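Local atomic coordinates of oligopeptide ABC transporter OppAIV (Borrelia burgdorferi B31, PDB entry 4GL8), a protein that probably binds oligopeptides and delivers them to an ABC transporter for import across the membrane. Residues A308-A312 with I313-T317; T330-A333 with T334-I338; Q392-K395 with N396-N400. All blocks are in the same frame, centred on the assembly; numbering follows the deposited sequence.

Contact 1 (A308-A312 with I313-T317); sequences ALSFA and IDRKT
The guanidinium of R315 reaches back over the turn to grip S310 with two nitrogens. NH1 and NH2 of R315 both donate to S310 O, at 2.9 and 3.0 Å respectively, and both approach from the same face of that carbonyl plane. For NH1 the donor is tilted 31° from the plane; NH2 stands higher above it. The acceptor stays close to the guanidinium plane in both cases, as expected for an end-on grip. NH2 of R315 makes a further, weak bond to S310 OG at 2.8 Å, which the serine's first torsion (179°) allows by turning the hydroxyl away from its own backbone N. On the arginine side, the run from CG to NE is extended, which carries the guanidinium back to the end of the preceding helix.

The case illustrates how two consecutive helices, 303-311 and 315-323, can be joined by a very short link. A regular helical bond remains from A312 N to A308 O at 2.9 Å, but the carbonyls that follow find other donors: L309 O accepts from W393 NE1, S310 O from the arginine, and A312 O from N396 ND2. The second helix starts with D314 as N-cap, where T317 N donates weakly but nearly straight to D314 OD1 (3.4 Å, 167°). The backbone N of D314 itself is taken up by Q392 OE1.

Between these polar features, I313 turns CG1 against L309 O, 3.4 Å away, with its first torsion keeping CG1 beside the backbone N. The guanidinium of R315 has further partners: NE bonds to F494 O in strand 492-504, and NH1 also to L348 O, which fixes the rotation of the buried group.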
loop_
_atom_site.group_PDB
_atom_site.type_symbol
_atom_site.label_atom_id
_atom_site.label_comp_id
_atom_site.label_asym_id
_atom_site.label_seq_id
_atom_site.Cartn_x
_atom_site.Cartn_y
_atom_site.Cartn_z
ATOM N N ALA A 308 -13.275 22.971 -7.142
ATOM C CA ALA A 308 -12.549 23.723 -8.178
ATOM C C ALA A 308 -11.231 23.076 -8.544
ATOM O O ALA A 308 -10.955 22.903 -9.700
ATOM C CB ALA A 308 -12.316 25.155 -7.744
ATOM N N LEU A 309 -10.428 22.720 -7.555
ATOM C CA LEU A 309 -9.157 22.063 -7.830
ATOM C C LEU A 309 -9.406 20.740 -8.543
ATOM O O LEU A 309 -8.707 20.392 -9.486
ATOM C CB LEU A 309 -8.369 21.813 -6.536
ATOM C CG LEU A 309 -8.019 23.040 -5.675
ATOM C CD1 LEU A 309 -7.430 22.599 -4.344
ATOM C CD2 LEU A 309 -7.096 24.023 -6.386
ATOM N N SER A 310 -10.412 19.997 -8.114
ATOM C CA SER A 310 -10.682 18.680 -8.688
ATOM C C SER A 310 -11.194 18.776 -10.128
ATOM O O SER A 310 -10.720 18.086 -11.002
ATOM C CB SER A 310 -11.664 17.891 -7.813
ATOM O OG SER A 310 -11.934 16.622 -8.390
ATOM N N PHE A 311 -12.140 19.663 -10.362
ATOM C CA PHE A 311 -12.704 19.877 -11.700
ATOM C C PHE A 311 -11.756 20.603 -12.672
ATOM O O PHE A 311 -11.940 20.502 -13.879
ATOM C CB PHE A 311 -14.001 20.678 -11.620
ATOM C CG PHE A 311 -15.206 19.856 -11.349
ATOM C CD1 PHE A 311 -15.722 19.750 -10.076
ATOM C CD2 PHE A 311 -15.855 19.213 -12.366
ATOM C CE1 PHE A 311 -16.848 18.993 -9.819
ATOM C CE2 PHE A 311 -16.987 18.449 -12.113
ATOM C CZ PHE A 311 -17.484 18.349 -10.837
ATOM N N ALA A 312 -10.769 21.334 -12.154
ATOM C CA ALA A 312 -9.803 22.039 -12.994
ATOM C C ALA A 312 -8.706 21.147 -13.603
ATOM O O ALA A 312 -7.895 21.641 -14.402
ATOM C CB ALA A 312 -9.161 23.155 -12.200
ATOM N N ILE A 313 -8.653 19.855 -13.253
ATOM C CA ILE A 313 -7.643 18.945 -13.833
ATOM C C ILE A 313 -8.178 18.134 -15.015
ATOM O O ILE A 313 -9.149 17.402 -14.883
ATOM C CB ILE A 313 -7.172 17.883 -12.833
ATOM C CG1 ILE A 313 -6.706 18.488 -11.479
ATOM C CG2 ILE A 313 -6.118 16.989 -13.469
ATOM C CD1 ILE A 313 -5.505 19.371 -11.574
ATOM N N ASP A 314 -7.501 18.196 -16.155
ATOM C CA ASP A 314 -7.884 17.374 -17.309
ATOM C C ASP A 314 -7.294 15.955 -17.146
ATOM O O ASP A 314 -6.152 15.712 -17.547
ATOM C CB ASP A 314 -7.375 18.041 -18.595
ATOM C CG ASP A 314 -7.741 17.268 -19.851
ATOM O OD1 ASP A 314 -8.467 16.245 -19.780
ATOM O OD2 ASP A 314 -7.288 17.703 -20.920
ATOM N N ARG A 315 -8.086 15.040 -16.577
ATOM C CA ARG A 315 -7.643 13.691 -16.217
ATOM C C ARG A 315 -7.258 12.825 -17.390
ATOM O O ARG A 315 -6.300 12.070 -17.292
ATOM C CB ARG A 315 -8.740 12.950 -15.424
ATOM C CG ARG A 315 -8.875 13.453 -13.995
ATOM C CD ARG A 315 -10.176 13.039 -13.328
ATOM N NE ARG A 315 -10.230 13.543 -11.952
ATOM C CZ ARG A 315 -10.533 14.791 -11.614
ATOM N NH1 ARG A 315 -10.843 15.686 -12.539
ATOM N NH2 ARG A 315 -10.533 15.132 -10.342
ATOM N N LYS A 316 -8.026 12.896 -18.466
ATOM C CA LYS A 316 -7.734 12.146 -19.691
ATOM C C LYS A 316 -6.378 12.545 -20.283
ATOM O O LYS A 316 -5.589 11.687 -20.686
ATOM C CB LYS A 316 -8.826 12.340 -20.743
ATOM N N THR A 317 -6.111 13.842 -20.346
ATOM C CA THR A 317 -4.831 14.318 -20.876
ATOM C C THR A 317 -3.678 13.836 -19.989
ATOM O O THR A 317 -2.617 13.493 -20.494
ATOM C CB THR A 317 -4.836 15.848 -20.976
ATOM O OG1 THR A 317 -5.743 16.226 -22.007
ATOM C CG2 THR A 317 -3.468 16.410 -21.285
#

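Contact 2 (T330-A333 with T334-I338); sequences TRRA and TPDYI
Both terminal nitrogens of R332 converge on D336 OD1: NH1 at 2.7 Å in a salt bridge, and NH2 more weakly at 3.1 Å. The NH1 bond uses the syn lone pair of OD1 and lies near the guanidinium plane, although the carboxylate plane is turned 39° from it and the two side chains cross at about a right angle. On the NE side of NH2, again near the guanidinium plane, R332 NH2 donates to T334 OG1 (2.9 Å, 158°). The threonine relays the link, since its OG1 donates in turn to P335 O at 2.9 Å, from above that carbonyl plane. A first torsion of 73°, with OG1 between the backbone N and the carbonyl carbon, sets the hydroxyl for both partners. T334 O lies over one guanidinium face. Before the arginine, T330 forms an ST turn, its OG1 accepting from R332 N at 3.0 Å.

The example is an irregular chain, in the loop between strand 328-329 and helix 351-361, in which one arginine, bent at its second and third torsions, joins residues two and four places on. R332 NE makes a salt bridge to E482 of helix 471-489, whose OE1 also accepts from A333 N. Placed between two carboxylates, the guanidinium probably lowers the proton affinity of both.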
loop_
_atom_site.group_PDB
_atom_site.type_symbol
_atom_site.label_atom_id
_atom_site.label_comp_id
_atom_site.label_asym_id
_atom_site.label_seq_id
_atom_site.Cartn_x
_atom_site.Cartn_y
_atom_site.Cartn_z
ATOM N N THR A 330 -10.147 8.863 -13.657
ATOM C CA THR A 330 -11.344 8.613 -12.838
ATOM C C THR A 330 -11.615 9.689 -11.764
ATOM O O THR A 330 -10.715 10.376 -11.303
ATOM C CB THR A 330 -11.320 7.214 -12.151
ATOM O OG1 THR A 330 -12.637 6.841 -11.764
ATOM C CG2 THR A 330 -10.466 7.219 -10.895
ATOM N N ARG A 331 -12.883 9.813 -11.391
ATOM C CA ARG A 331 -13.299 10.584 -10.244
ATOM C C ARG A 331 -13.504 9.657 -9.042
ATOM O O ARG A 331 -13.761 10.129 -7.925
ATOM C CB ARG A 331 -14.582 11.312 -10.567
ATOM C CG ARG A 331 -14.393 12.459 -11.543
ATOM C CD ARG A 331 -14.091 13.738 -10.792
ATOM N NE ARG A 331 -15.108 13.998 -9.781
ATOM C CZ ARG A 331 -16.343 14.442 -10.045
ATOM N NH1 ARG A 331 -16.719 14.728 -11.275
ATOM N NH2 ARG A 331 -17.198 14.616 -9.050
ATOM N N ARG A 332 -13.381 8.345 -9.285
ATOM C CA ARG A 332 -13.566 7.323 -8.258
ATOM C C ARG A 332 -12.433 7.268 -7.258
ATOM O O ARG A 332 -11.280 7.596 -7.567
ATOM C CB ARG A 332 -13.732 5.913 -8.869
ATOM C CG ARG A 332 -15.017 5.683 -9.689
ATOM C CD ARG A 332 -16.192 5.169 -8.867
ATOM N NE ARG A 332 -15.797 3.962 -8.159
ATOM C CZ ARG A 332 -15.806 2.724 -8.652
ATOM N NH1 ARG A 332 -16.282 2.452 -9.858
ATOM N NH2 ARG A 332 -15.369 1.725 -7.900
ATOM N N ALA A 333 -12.787 6.814 -6.057
ATOM C CA ALA A 333 -11.841 6.608 -4.956
ATOM C C ALA A 333 -11.360 5.156 -4.825
ATOM O O ALA A 333 -10.406 4.873 -4.112
ATOM C CB ALA A 333 -12.505 7.045 -3.658
ATOM N N THR A 334 -12.064 4.217 -5.447
ATOM C CA THR A 334 -11.690 2.805 -5.365
ATOM C C THR A 334 -11.571 2.213 -6.765
ATOM O O THR A 334 -12.235 2.659 -7.680
ATOM C CB THR A 334 -12.745 1.968 -4.622
ATOM O OG1 THR A 334 -13.879 1.808 -5.463
ATOM C CG2 THR A 334 -13.205 2.645 -3.313
ATOM N N PRO A 335 -10.729 1.186 -6.923
ATOM C CA PRO A 335 -10.829 0.392 -8.125
ATOM C C PRO A 335 -12.148 -0.387 -8.098
ATOM O O PRO A 335 -12.833 -0.396 -7.065
ATOM C CB PRO A 335 -9.656 -0.571 -8.027
ATOM C CG PRO A 335 -8.792 -0.071 -6.925
ATOM C CD PRO A 335 -9.674 0.706 -6.017
ATOM N N ASP A 336 -12.488 -1.007 -9.227
ATOM C CA ASP A 336 -13.611 -1.940 -9.310
ATOM C C ASP A 336 -13.158 -3.316 -8.847
ATOM O O ASP A 336 -11.992 -3.672 -9.010
ATOM C CB ASP A 336 -14.130 -2.041 -10.742
ATOM C CG ASP A 336 -14.839 -0.770 -11.212
ATOM O OD1 ASP A 336 -15.459 -0.018 -10.412
ATOM O OD2 ASP A 336 -14.763 -0.525 -12.419
ATOM N N TYR A 337 -14.070 -4.065 -8.234
ATOM C CA TYR A 337 -13.831 -5.469 -7.837
ATOM C C TYR A 337 -15.041 -6.280 -8.282
ATOM O O TYR A 337 -16.053 -5.709 -8.660
ATOM C CB TYR A 337 -13.627 -5.627 -6.316
ATOM C CG TYR A 337 -12.525 -4.782 -5.747
ATOM C CD1 TYR A 337 -11.276 -5.331 -5.461
ATOM C CD2 TYR A 337 -12.722 -3.405 -5.497
ATOM C CE1 TYR A 337 -10.266 -4.540 -4.934
ATOM C CE2 TYR A 337 -11.720 -2.611 -4.966
ATOM C CZ TYR A 337 -10.495 -3.171 -4.704
ATOM O OH TYR A 337 -9.493 -2.394 -4.219
ATOM N N ILE A 338 -14.919 -7.602 -8.244
ATOM C CA ILE A 338 -15.981 -8.516 -8.690
ATOM C C ILE A 338 -17.354 -8.156 -8.094
ATOM O O ILE A 338 -18.362 -8.149 -8.800
ATOM C CB ILE A 338 -15.606 -10.001 -8.359
ATOM C CG1 ILE A 338 -16.686 -11.003 -8.826
ATOM C CG2 ILE A 338 -15.331 -10.200 -6.867
ATOM C CD1 ILE A 338 -16.300 -11.784 -10.068
#

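Contact 3 (Q392-K395 with N396-N400); sequences QWKK and NLNIN
The indole of W393 meets the methyls of L397 and I399 obliquely, with W393 CD1 lying 4.1 Å from L397 CD1. At the base of the side chain, W393 CB packs on I399 CG1 at 3.7 Å, an approach permitted by the isoleucine's first torsion of 71°. The side chains of Q392 and N396 run side by side, but their amide planes stand 81° apart. W393 NE1, Q392 OE1 and N396 ND2 hydrogen-bond to L309 O, D314 N and A312 O, in helix 303-311 and the turn that follows it.

This is a worked example of helix termination. Helix 380-397 connects the parallel strands 372-377 and 401-406, and N398, with positive phi, breaks the helical path. W393 O accepts twice, from L397 N at 3.0 Å and from I399 N at 3.3 Å, the donors reaching opposite faces of its plane; N398 N bonds weakly to K394 O.

Alongside, the K394 chain, bent at its second torsion (51°), brings NZ to N398 OD1 and N400 OD1, each 3.1 Å away. N398 ND2 bonds to N365 O. Two neutral amide oxygens, beside the carbonyl-rich end of a helix, would probably favour the charged form of the lysine, and the two bonds join N398 and N400, beyond the helix end, to K394 in its last turn.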
loop_
_atom_site.group_PDB
_atom_site.type_symbol
_atom_site.label_atom_id
_atom_site.label_comp_id
_atom_site.label_asym_id
_atom_site.label_seq_id
_atom_site.Cartn_x
_atom_site.Cartn_y
_atom_site.Cartn_z
ATOM N N GLN A 392 -2.160 22.868 -14.853
ATOM C CA GLN A 392 -3.617 22.847 -14.963
ATOM C C GLN A 392 -4.239 23.926 -14.069
ATOM O O GLN A 392 -5.066 24.703 -14.521
ATOM C CB GLN A 392 -4.193 21.469 -14.604
ATOM C CG GLN A 392 -3.850 20.369 -15.600
ATOM C CD GLN A 392 -4.579 20.532 -16.917
ATOM O OE1 GLN A 392 -5.792 20.408 -16.977
ATOM N NE2 GLN A 392 -3.841 20.858 -17.968
ATOM N N TRP A 393 -3.847 23.970 -12.799
ATOM C CA TRP A 393 -4.305 25.040 -11.901
ATOM C C TRP A 393 -3.947 26.477 -12.361
ATOM O O TRP A 393 -4.771 27.409 -12.262
ATOM C CB TRP A 393 -3.846 24.751 -10.491
ATOM C CG TRP A 393 -4.524 23.521 -9.946
ATOM C CD1 TRP A 393 -5.708 22.983 -10.363
ATOM C CD2 TRP A 393 -4.074 22.700 -8.882
ATOM N NE1 TRP A 393 -6.030 21.885 -9.625
ATOM C CE2 TRP A 393 -5.050 21.688 -8.692
ATOM C CE3 TRP A 393 -2.949 22.723 -8.044
ATOM C CZ2 TRP A 393 -4.920 20.709 -7.745
ATOM C CZ3 TRP A 393 -2.833 21.748 -7.088
ATOM C CH2 TRP A 393 -3.817 20.758 -6.947
ATOM N N LYS A 394 -2.758 26.655 -12.916
ATOM C CA LYS A 394 -2.402 27.966 -13.424
ATOM C C LYS A 394 -3.274 28.325 -14.631
ATOM O O LYS A 394 -3.961 29.341 -14.615
ATOM C CB LYS A 394 -0.917 28.043 -13.778
ATOM C CG LYS A 394 -0.486 29.380 -14.376
ATOM C CD LYS A 394 -0.953 30.563 -13.521
ATOM C CE LYS A 394 -0.238 31.869 -13.872
ATOM N NZ LYS A 394 -0.574 32.910 -12.857
ATOM N N LYS A 395 -3.276 27.474 -15.645
ATOM C CA LYS A 395 -4.070 27.702 -16.852
ATOM C C LYS A 395 -5.586 27.812 -16.609
ATOM O O LYS A 395 -6.217 28.705 -17.124
ATOM C CB LYS A 395 -3.798 26.587 -17.865
ATOM C CG LYS A 395 -4.487 26.781 -19.207
ATOM C CD LYS A 395 -3.810 26.001 -20.336
ATOM C CE LYS A 395 -3.824 24.484 -20.134
ATOM N NZ LYS A 395 -5.177 23.899 -20.259
ATOM N N ASN A 396 -6.186 26.922 -15.822
ATOM C CA ASN A 396 -7.666 26.890 -15.734
ATOM C C ASN A 396 -8.258 27.705 -14.612
ATOM O O ASN A 396 -9.421 28.084 -14.680
ATOM C CB ASN A 396 -8.165 25.460 -15.601
ATOM C CG ASN A 396 -7.815 24.623 -16.805
ATOM O OD1 ASN A 396 -7.850 25.104 -17.921
ATOM N ND2 ASN A 396 -7.494 23.354 -16.578
ATOM N N LEU A 397 -7.462 27.957 -13.577
ATOM C CA LEU A 397 -7.936 28.658 -12.399
ATOM C C LEU A 397 -7.160 29.949 -12.136
ATOM O O LEU A 397 -7.606 30.768 -11.344
ATOM C CB LEU A 397 -7.866 27.705 -11.194
ATOM C CG LEU A 397 -8.829 26.502 -11.156
ATOM C CD1 LEU A 397 -8.689 25.741 -9.852
ATOM C CD2 LEU A 397 -10.273 26.958 -11.294
ATOM N N ASN A 398 -6.026 30.147 -12.830
ATOM C CA ASN A 398 -5.112 31.256 -12.555
ATOM C C ASN A 398 -4.658 31.297 -11.100
ATOM O O ASN A 398 -4.522 32.368 -10.516
ATOM C CB ASN A 398 -5.737 32.607 -12.944
ATOM C CG ASN A 398 -4.691 33.701 -13.077
ATOM O OD1 ASN A 398 -3.542 33.413 -13.380
ATOM N ND2 ASN A 398 -5.073 34.947 -12.827
ATOM N N ILE A 399 -4.419 30.128 -10.511
ATOM C CA ILE A 399 -3.740 30.073 -9.214
ATOM C C ILE A 399 -2.347 29.475 -9.357
ATOM O O ILE A 399 -2.121 28.634 -10.255
ATOM C CB ILE A 399 -4.544 29.286 -8.177
ATOM C CG1 ILE A 399 -4.551 27.808 -8.480
ATOM C CG2 ILE A 399 -5.987 29.786 -8.129
ATOM C CD1 ILE A 399 -5.532 27.062 -7.626
ATOM N N ASN A 400 -1.446 29.901 -8.452
ATOM C CA ASN A 400 -0.042 29.473 -8.416
ATOM C C ASN A 400 0.285 28.589 -7.213
ATOM O O ASN A 400 -0.020 28.928 -6.061
ATOM C CB ASN A 400 0.854 30.687 -8.314
ATOM C CG ASN A 400 0.612 31.671 -9.425
ATOM O OD1 ASN A 400 0.984 31.433 -10.572
ATOM N ND2 ASN A 400 -0.010 32.780 -9.094
#

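How the contacts relate
The contacts follow one another along the chain, yet contact 1 stands between the other two in space. Its centre lies about 11 Å from that of contact 3 and about 17 Å from that of contact 2. Toward contact 3 the join is polar and apolar together, with A312 O 2.8 Å from N396 ND2, D314 N 2.9 Å from Q392 OE1, and A312 CB packed on L397 CG. Toward contact 2 it is looser, with a weak bond from R315 NE to T330 O at 3.3 Å and R331 packing against F311. Contacts 2 and 3 do not touch; their nearest atoms are about 12 Å apart. Contact 2 lies closest to the chain centre, contact 3 farthest.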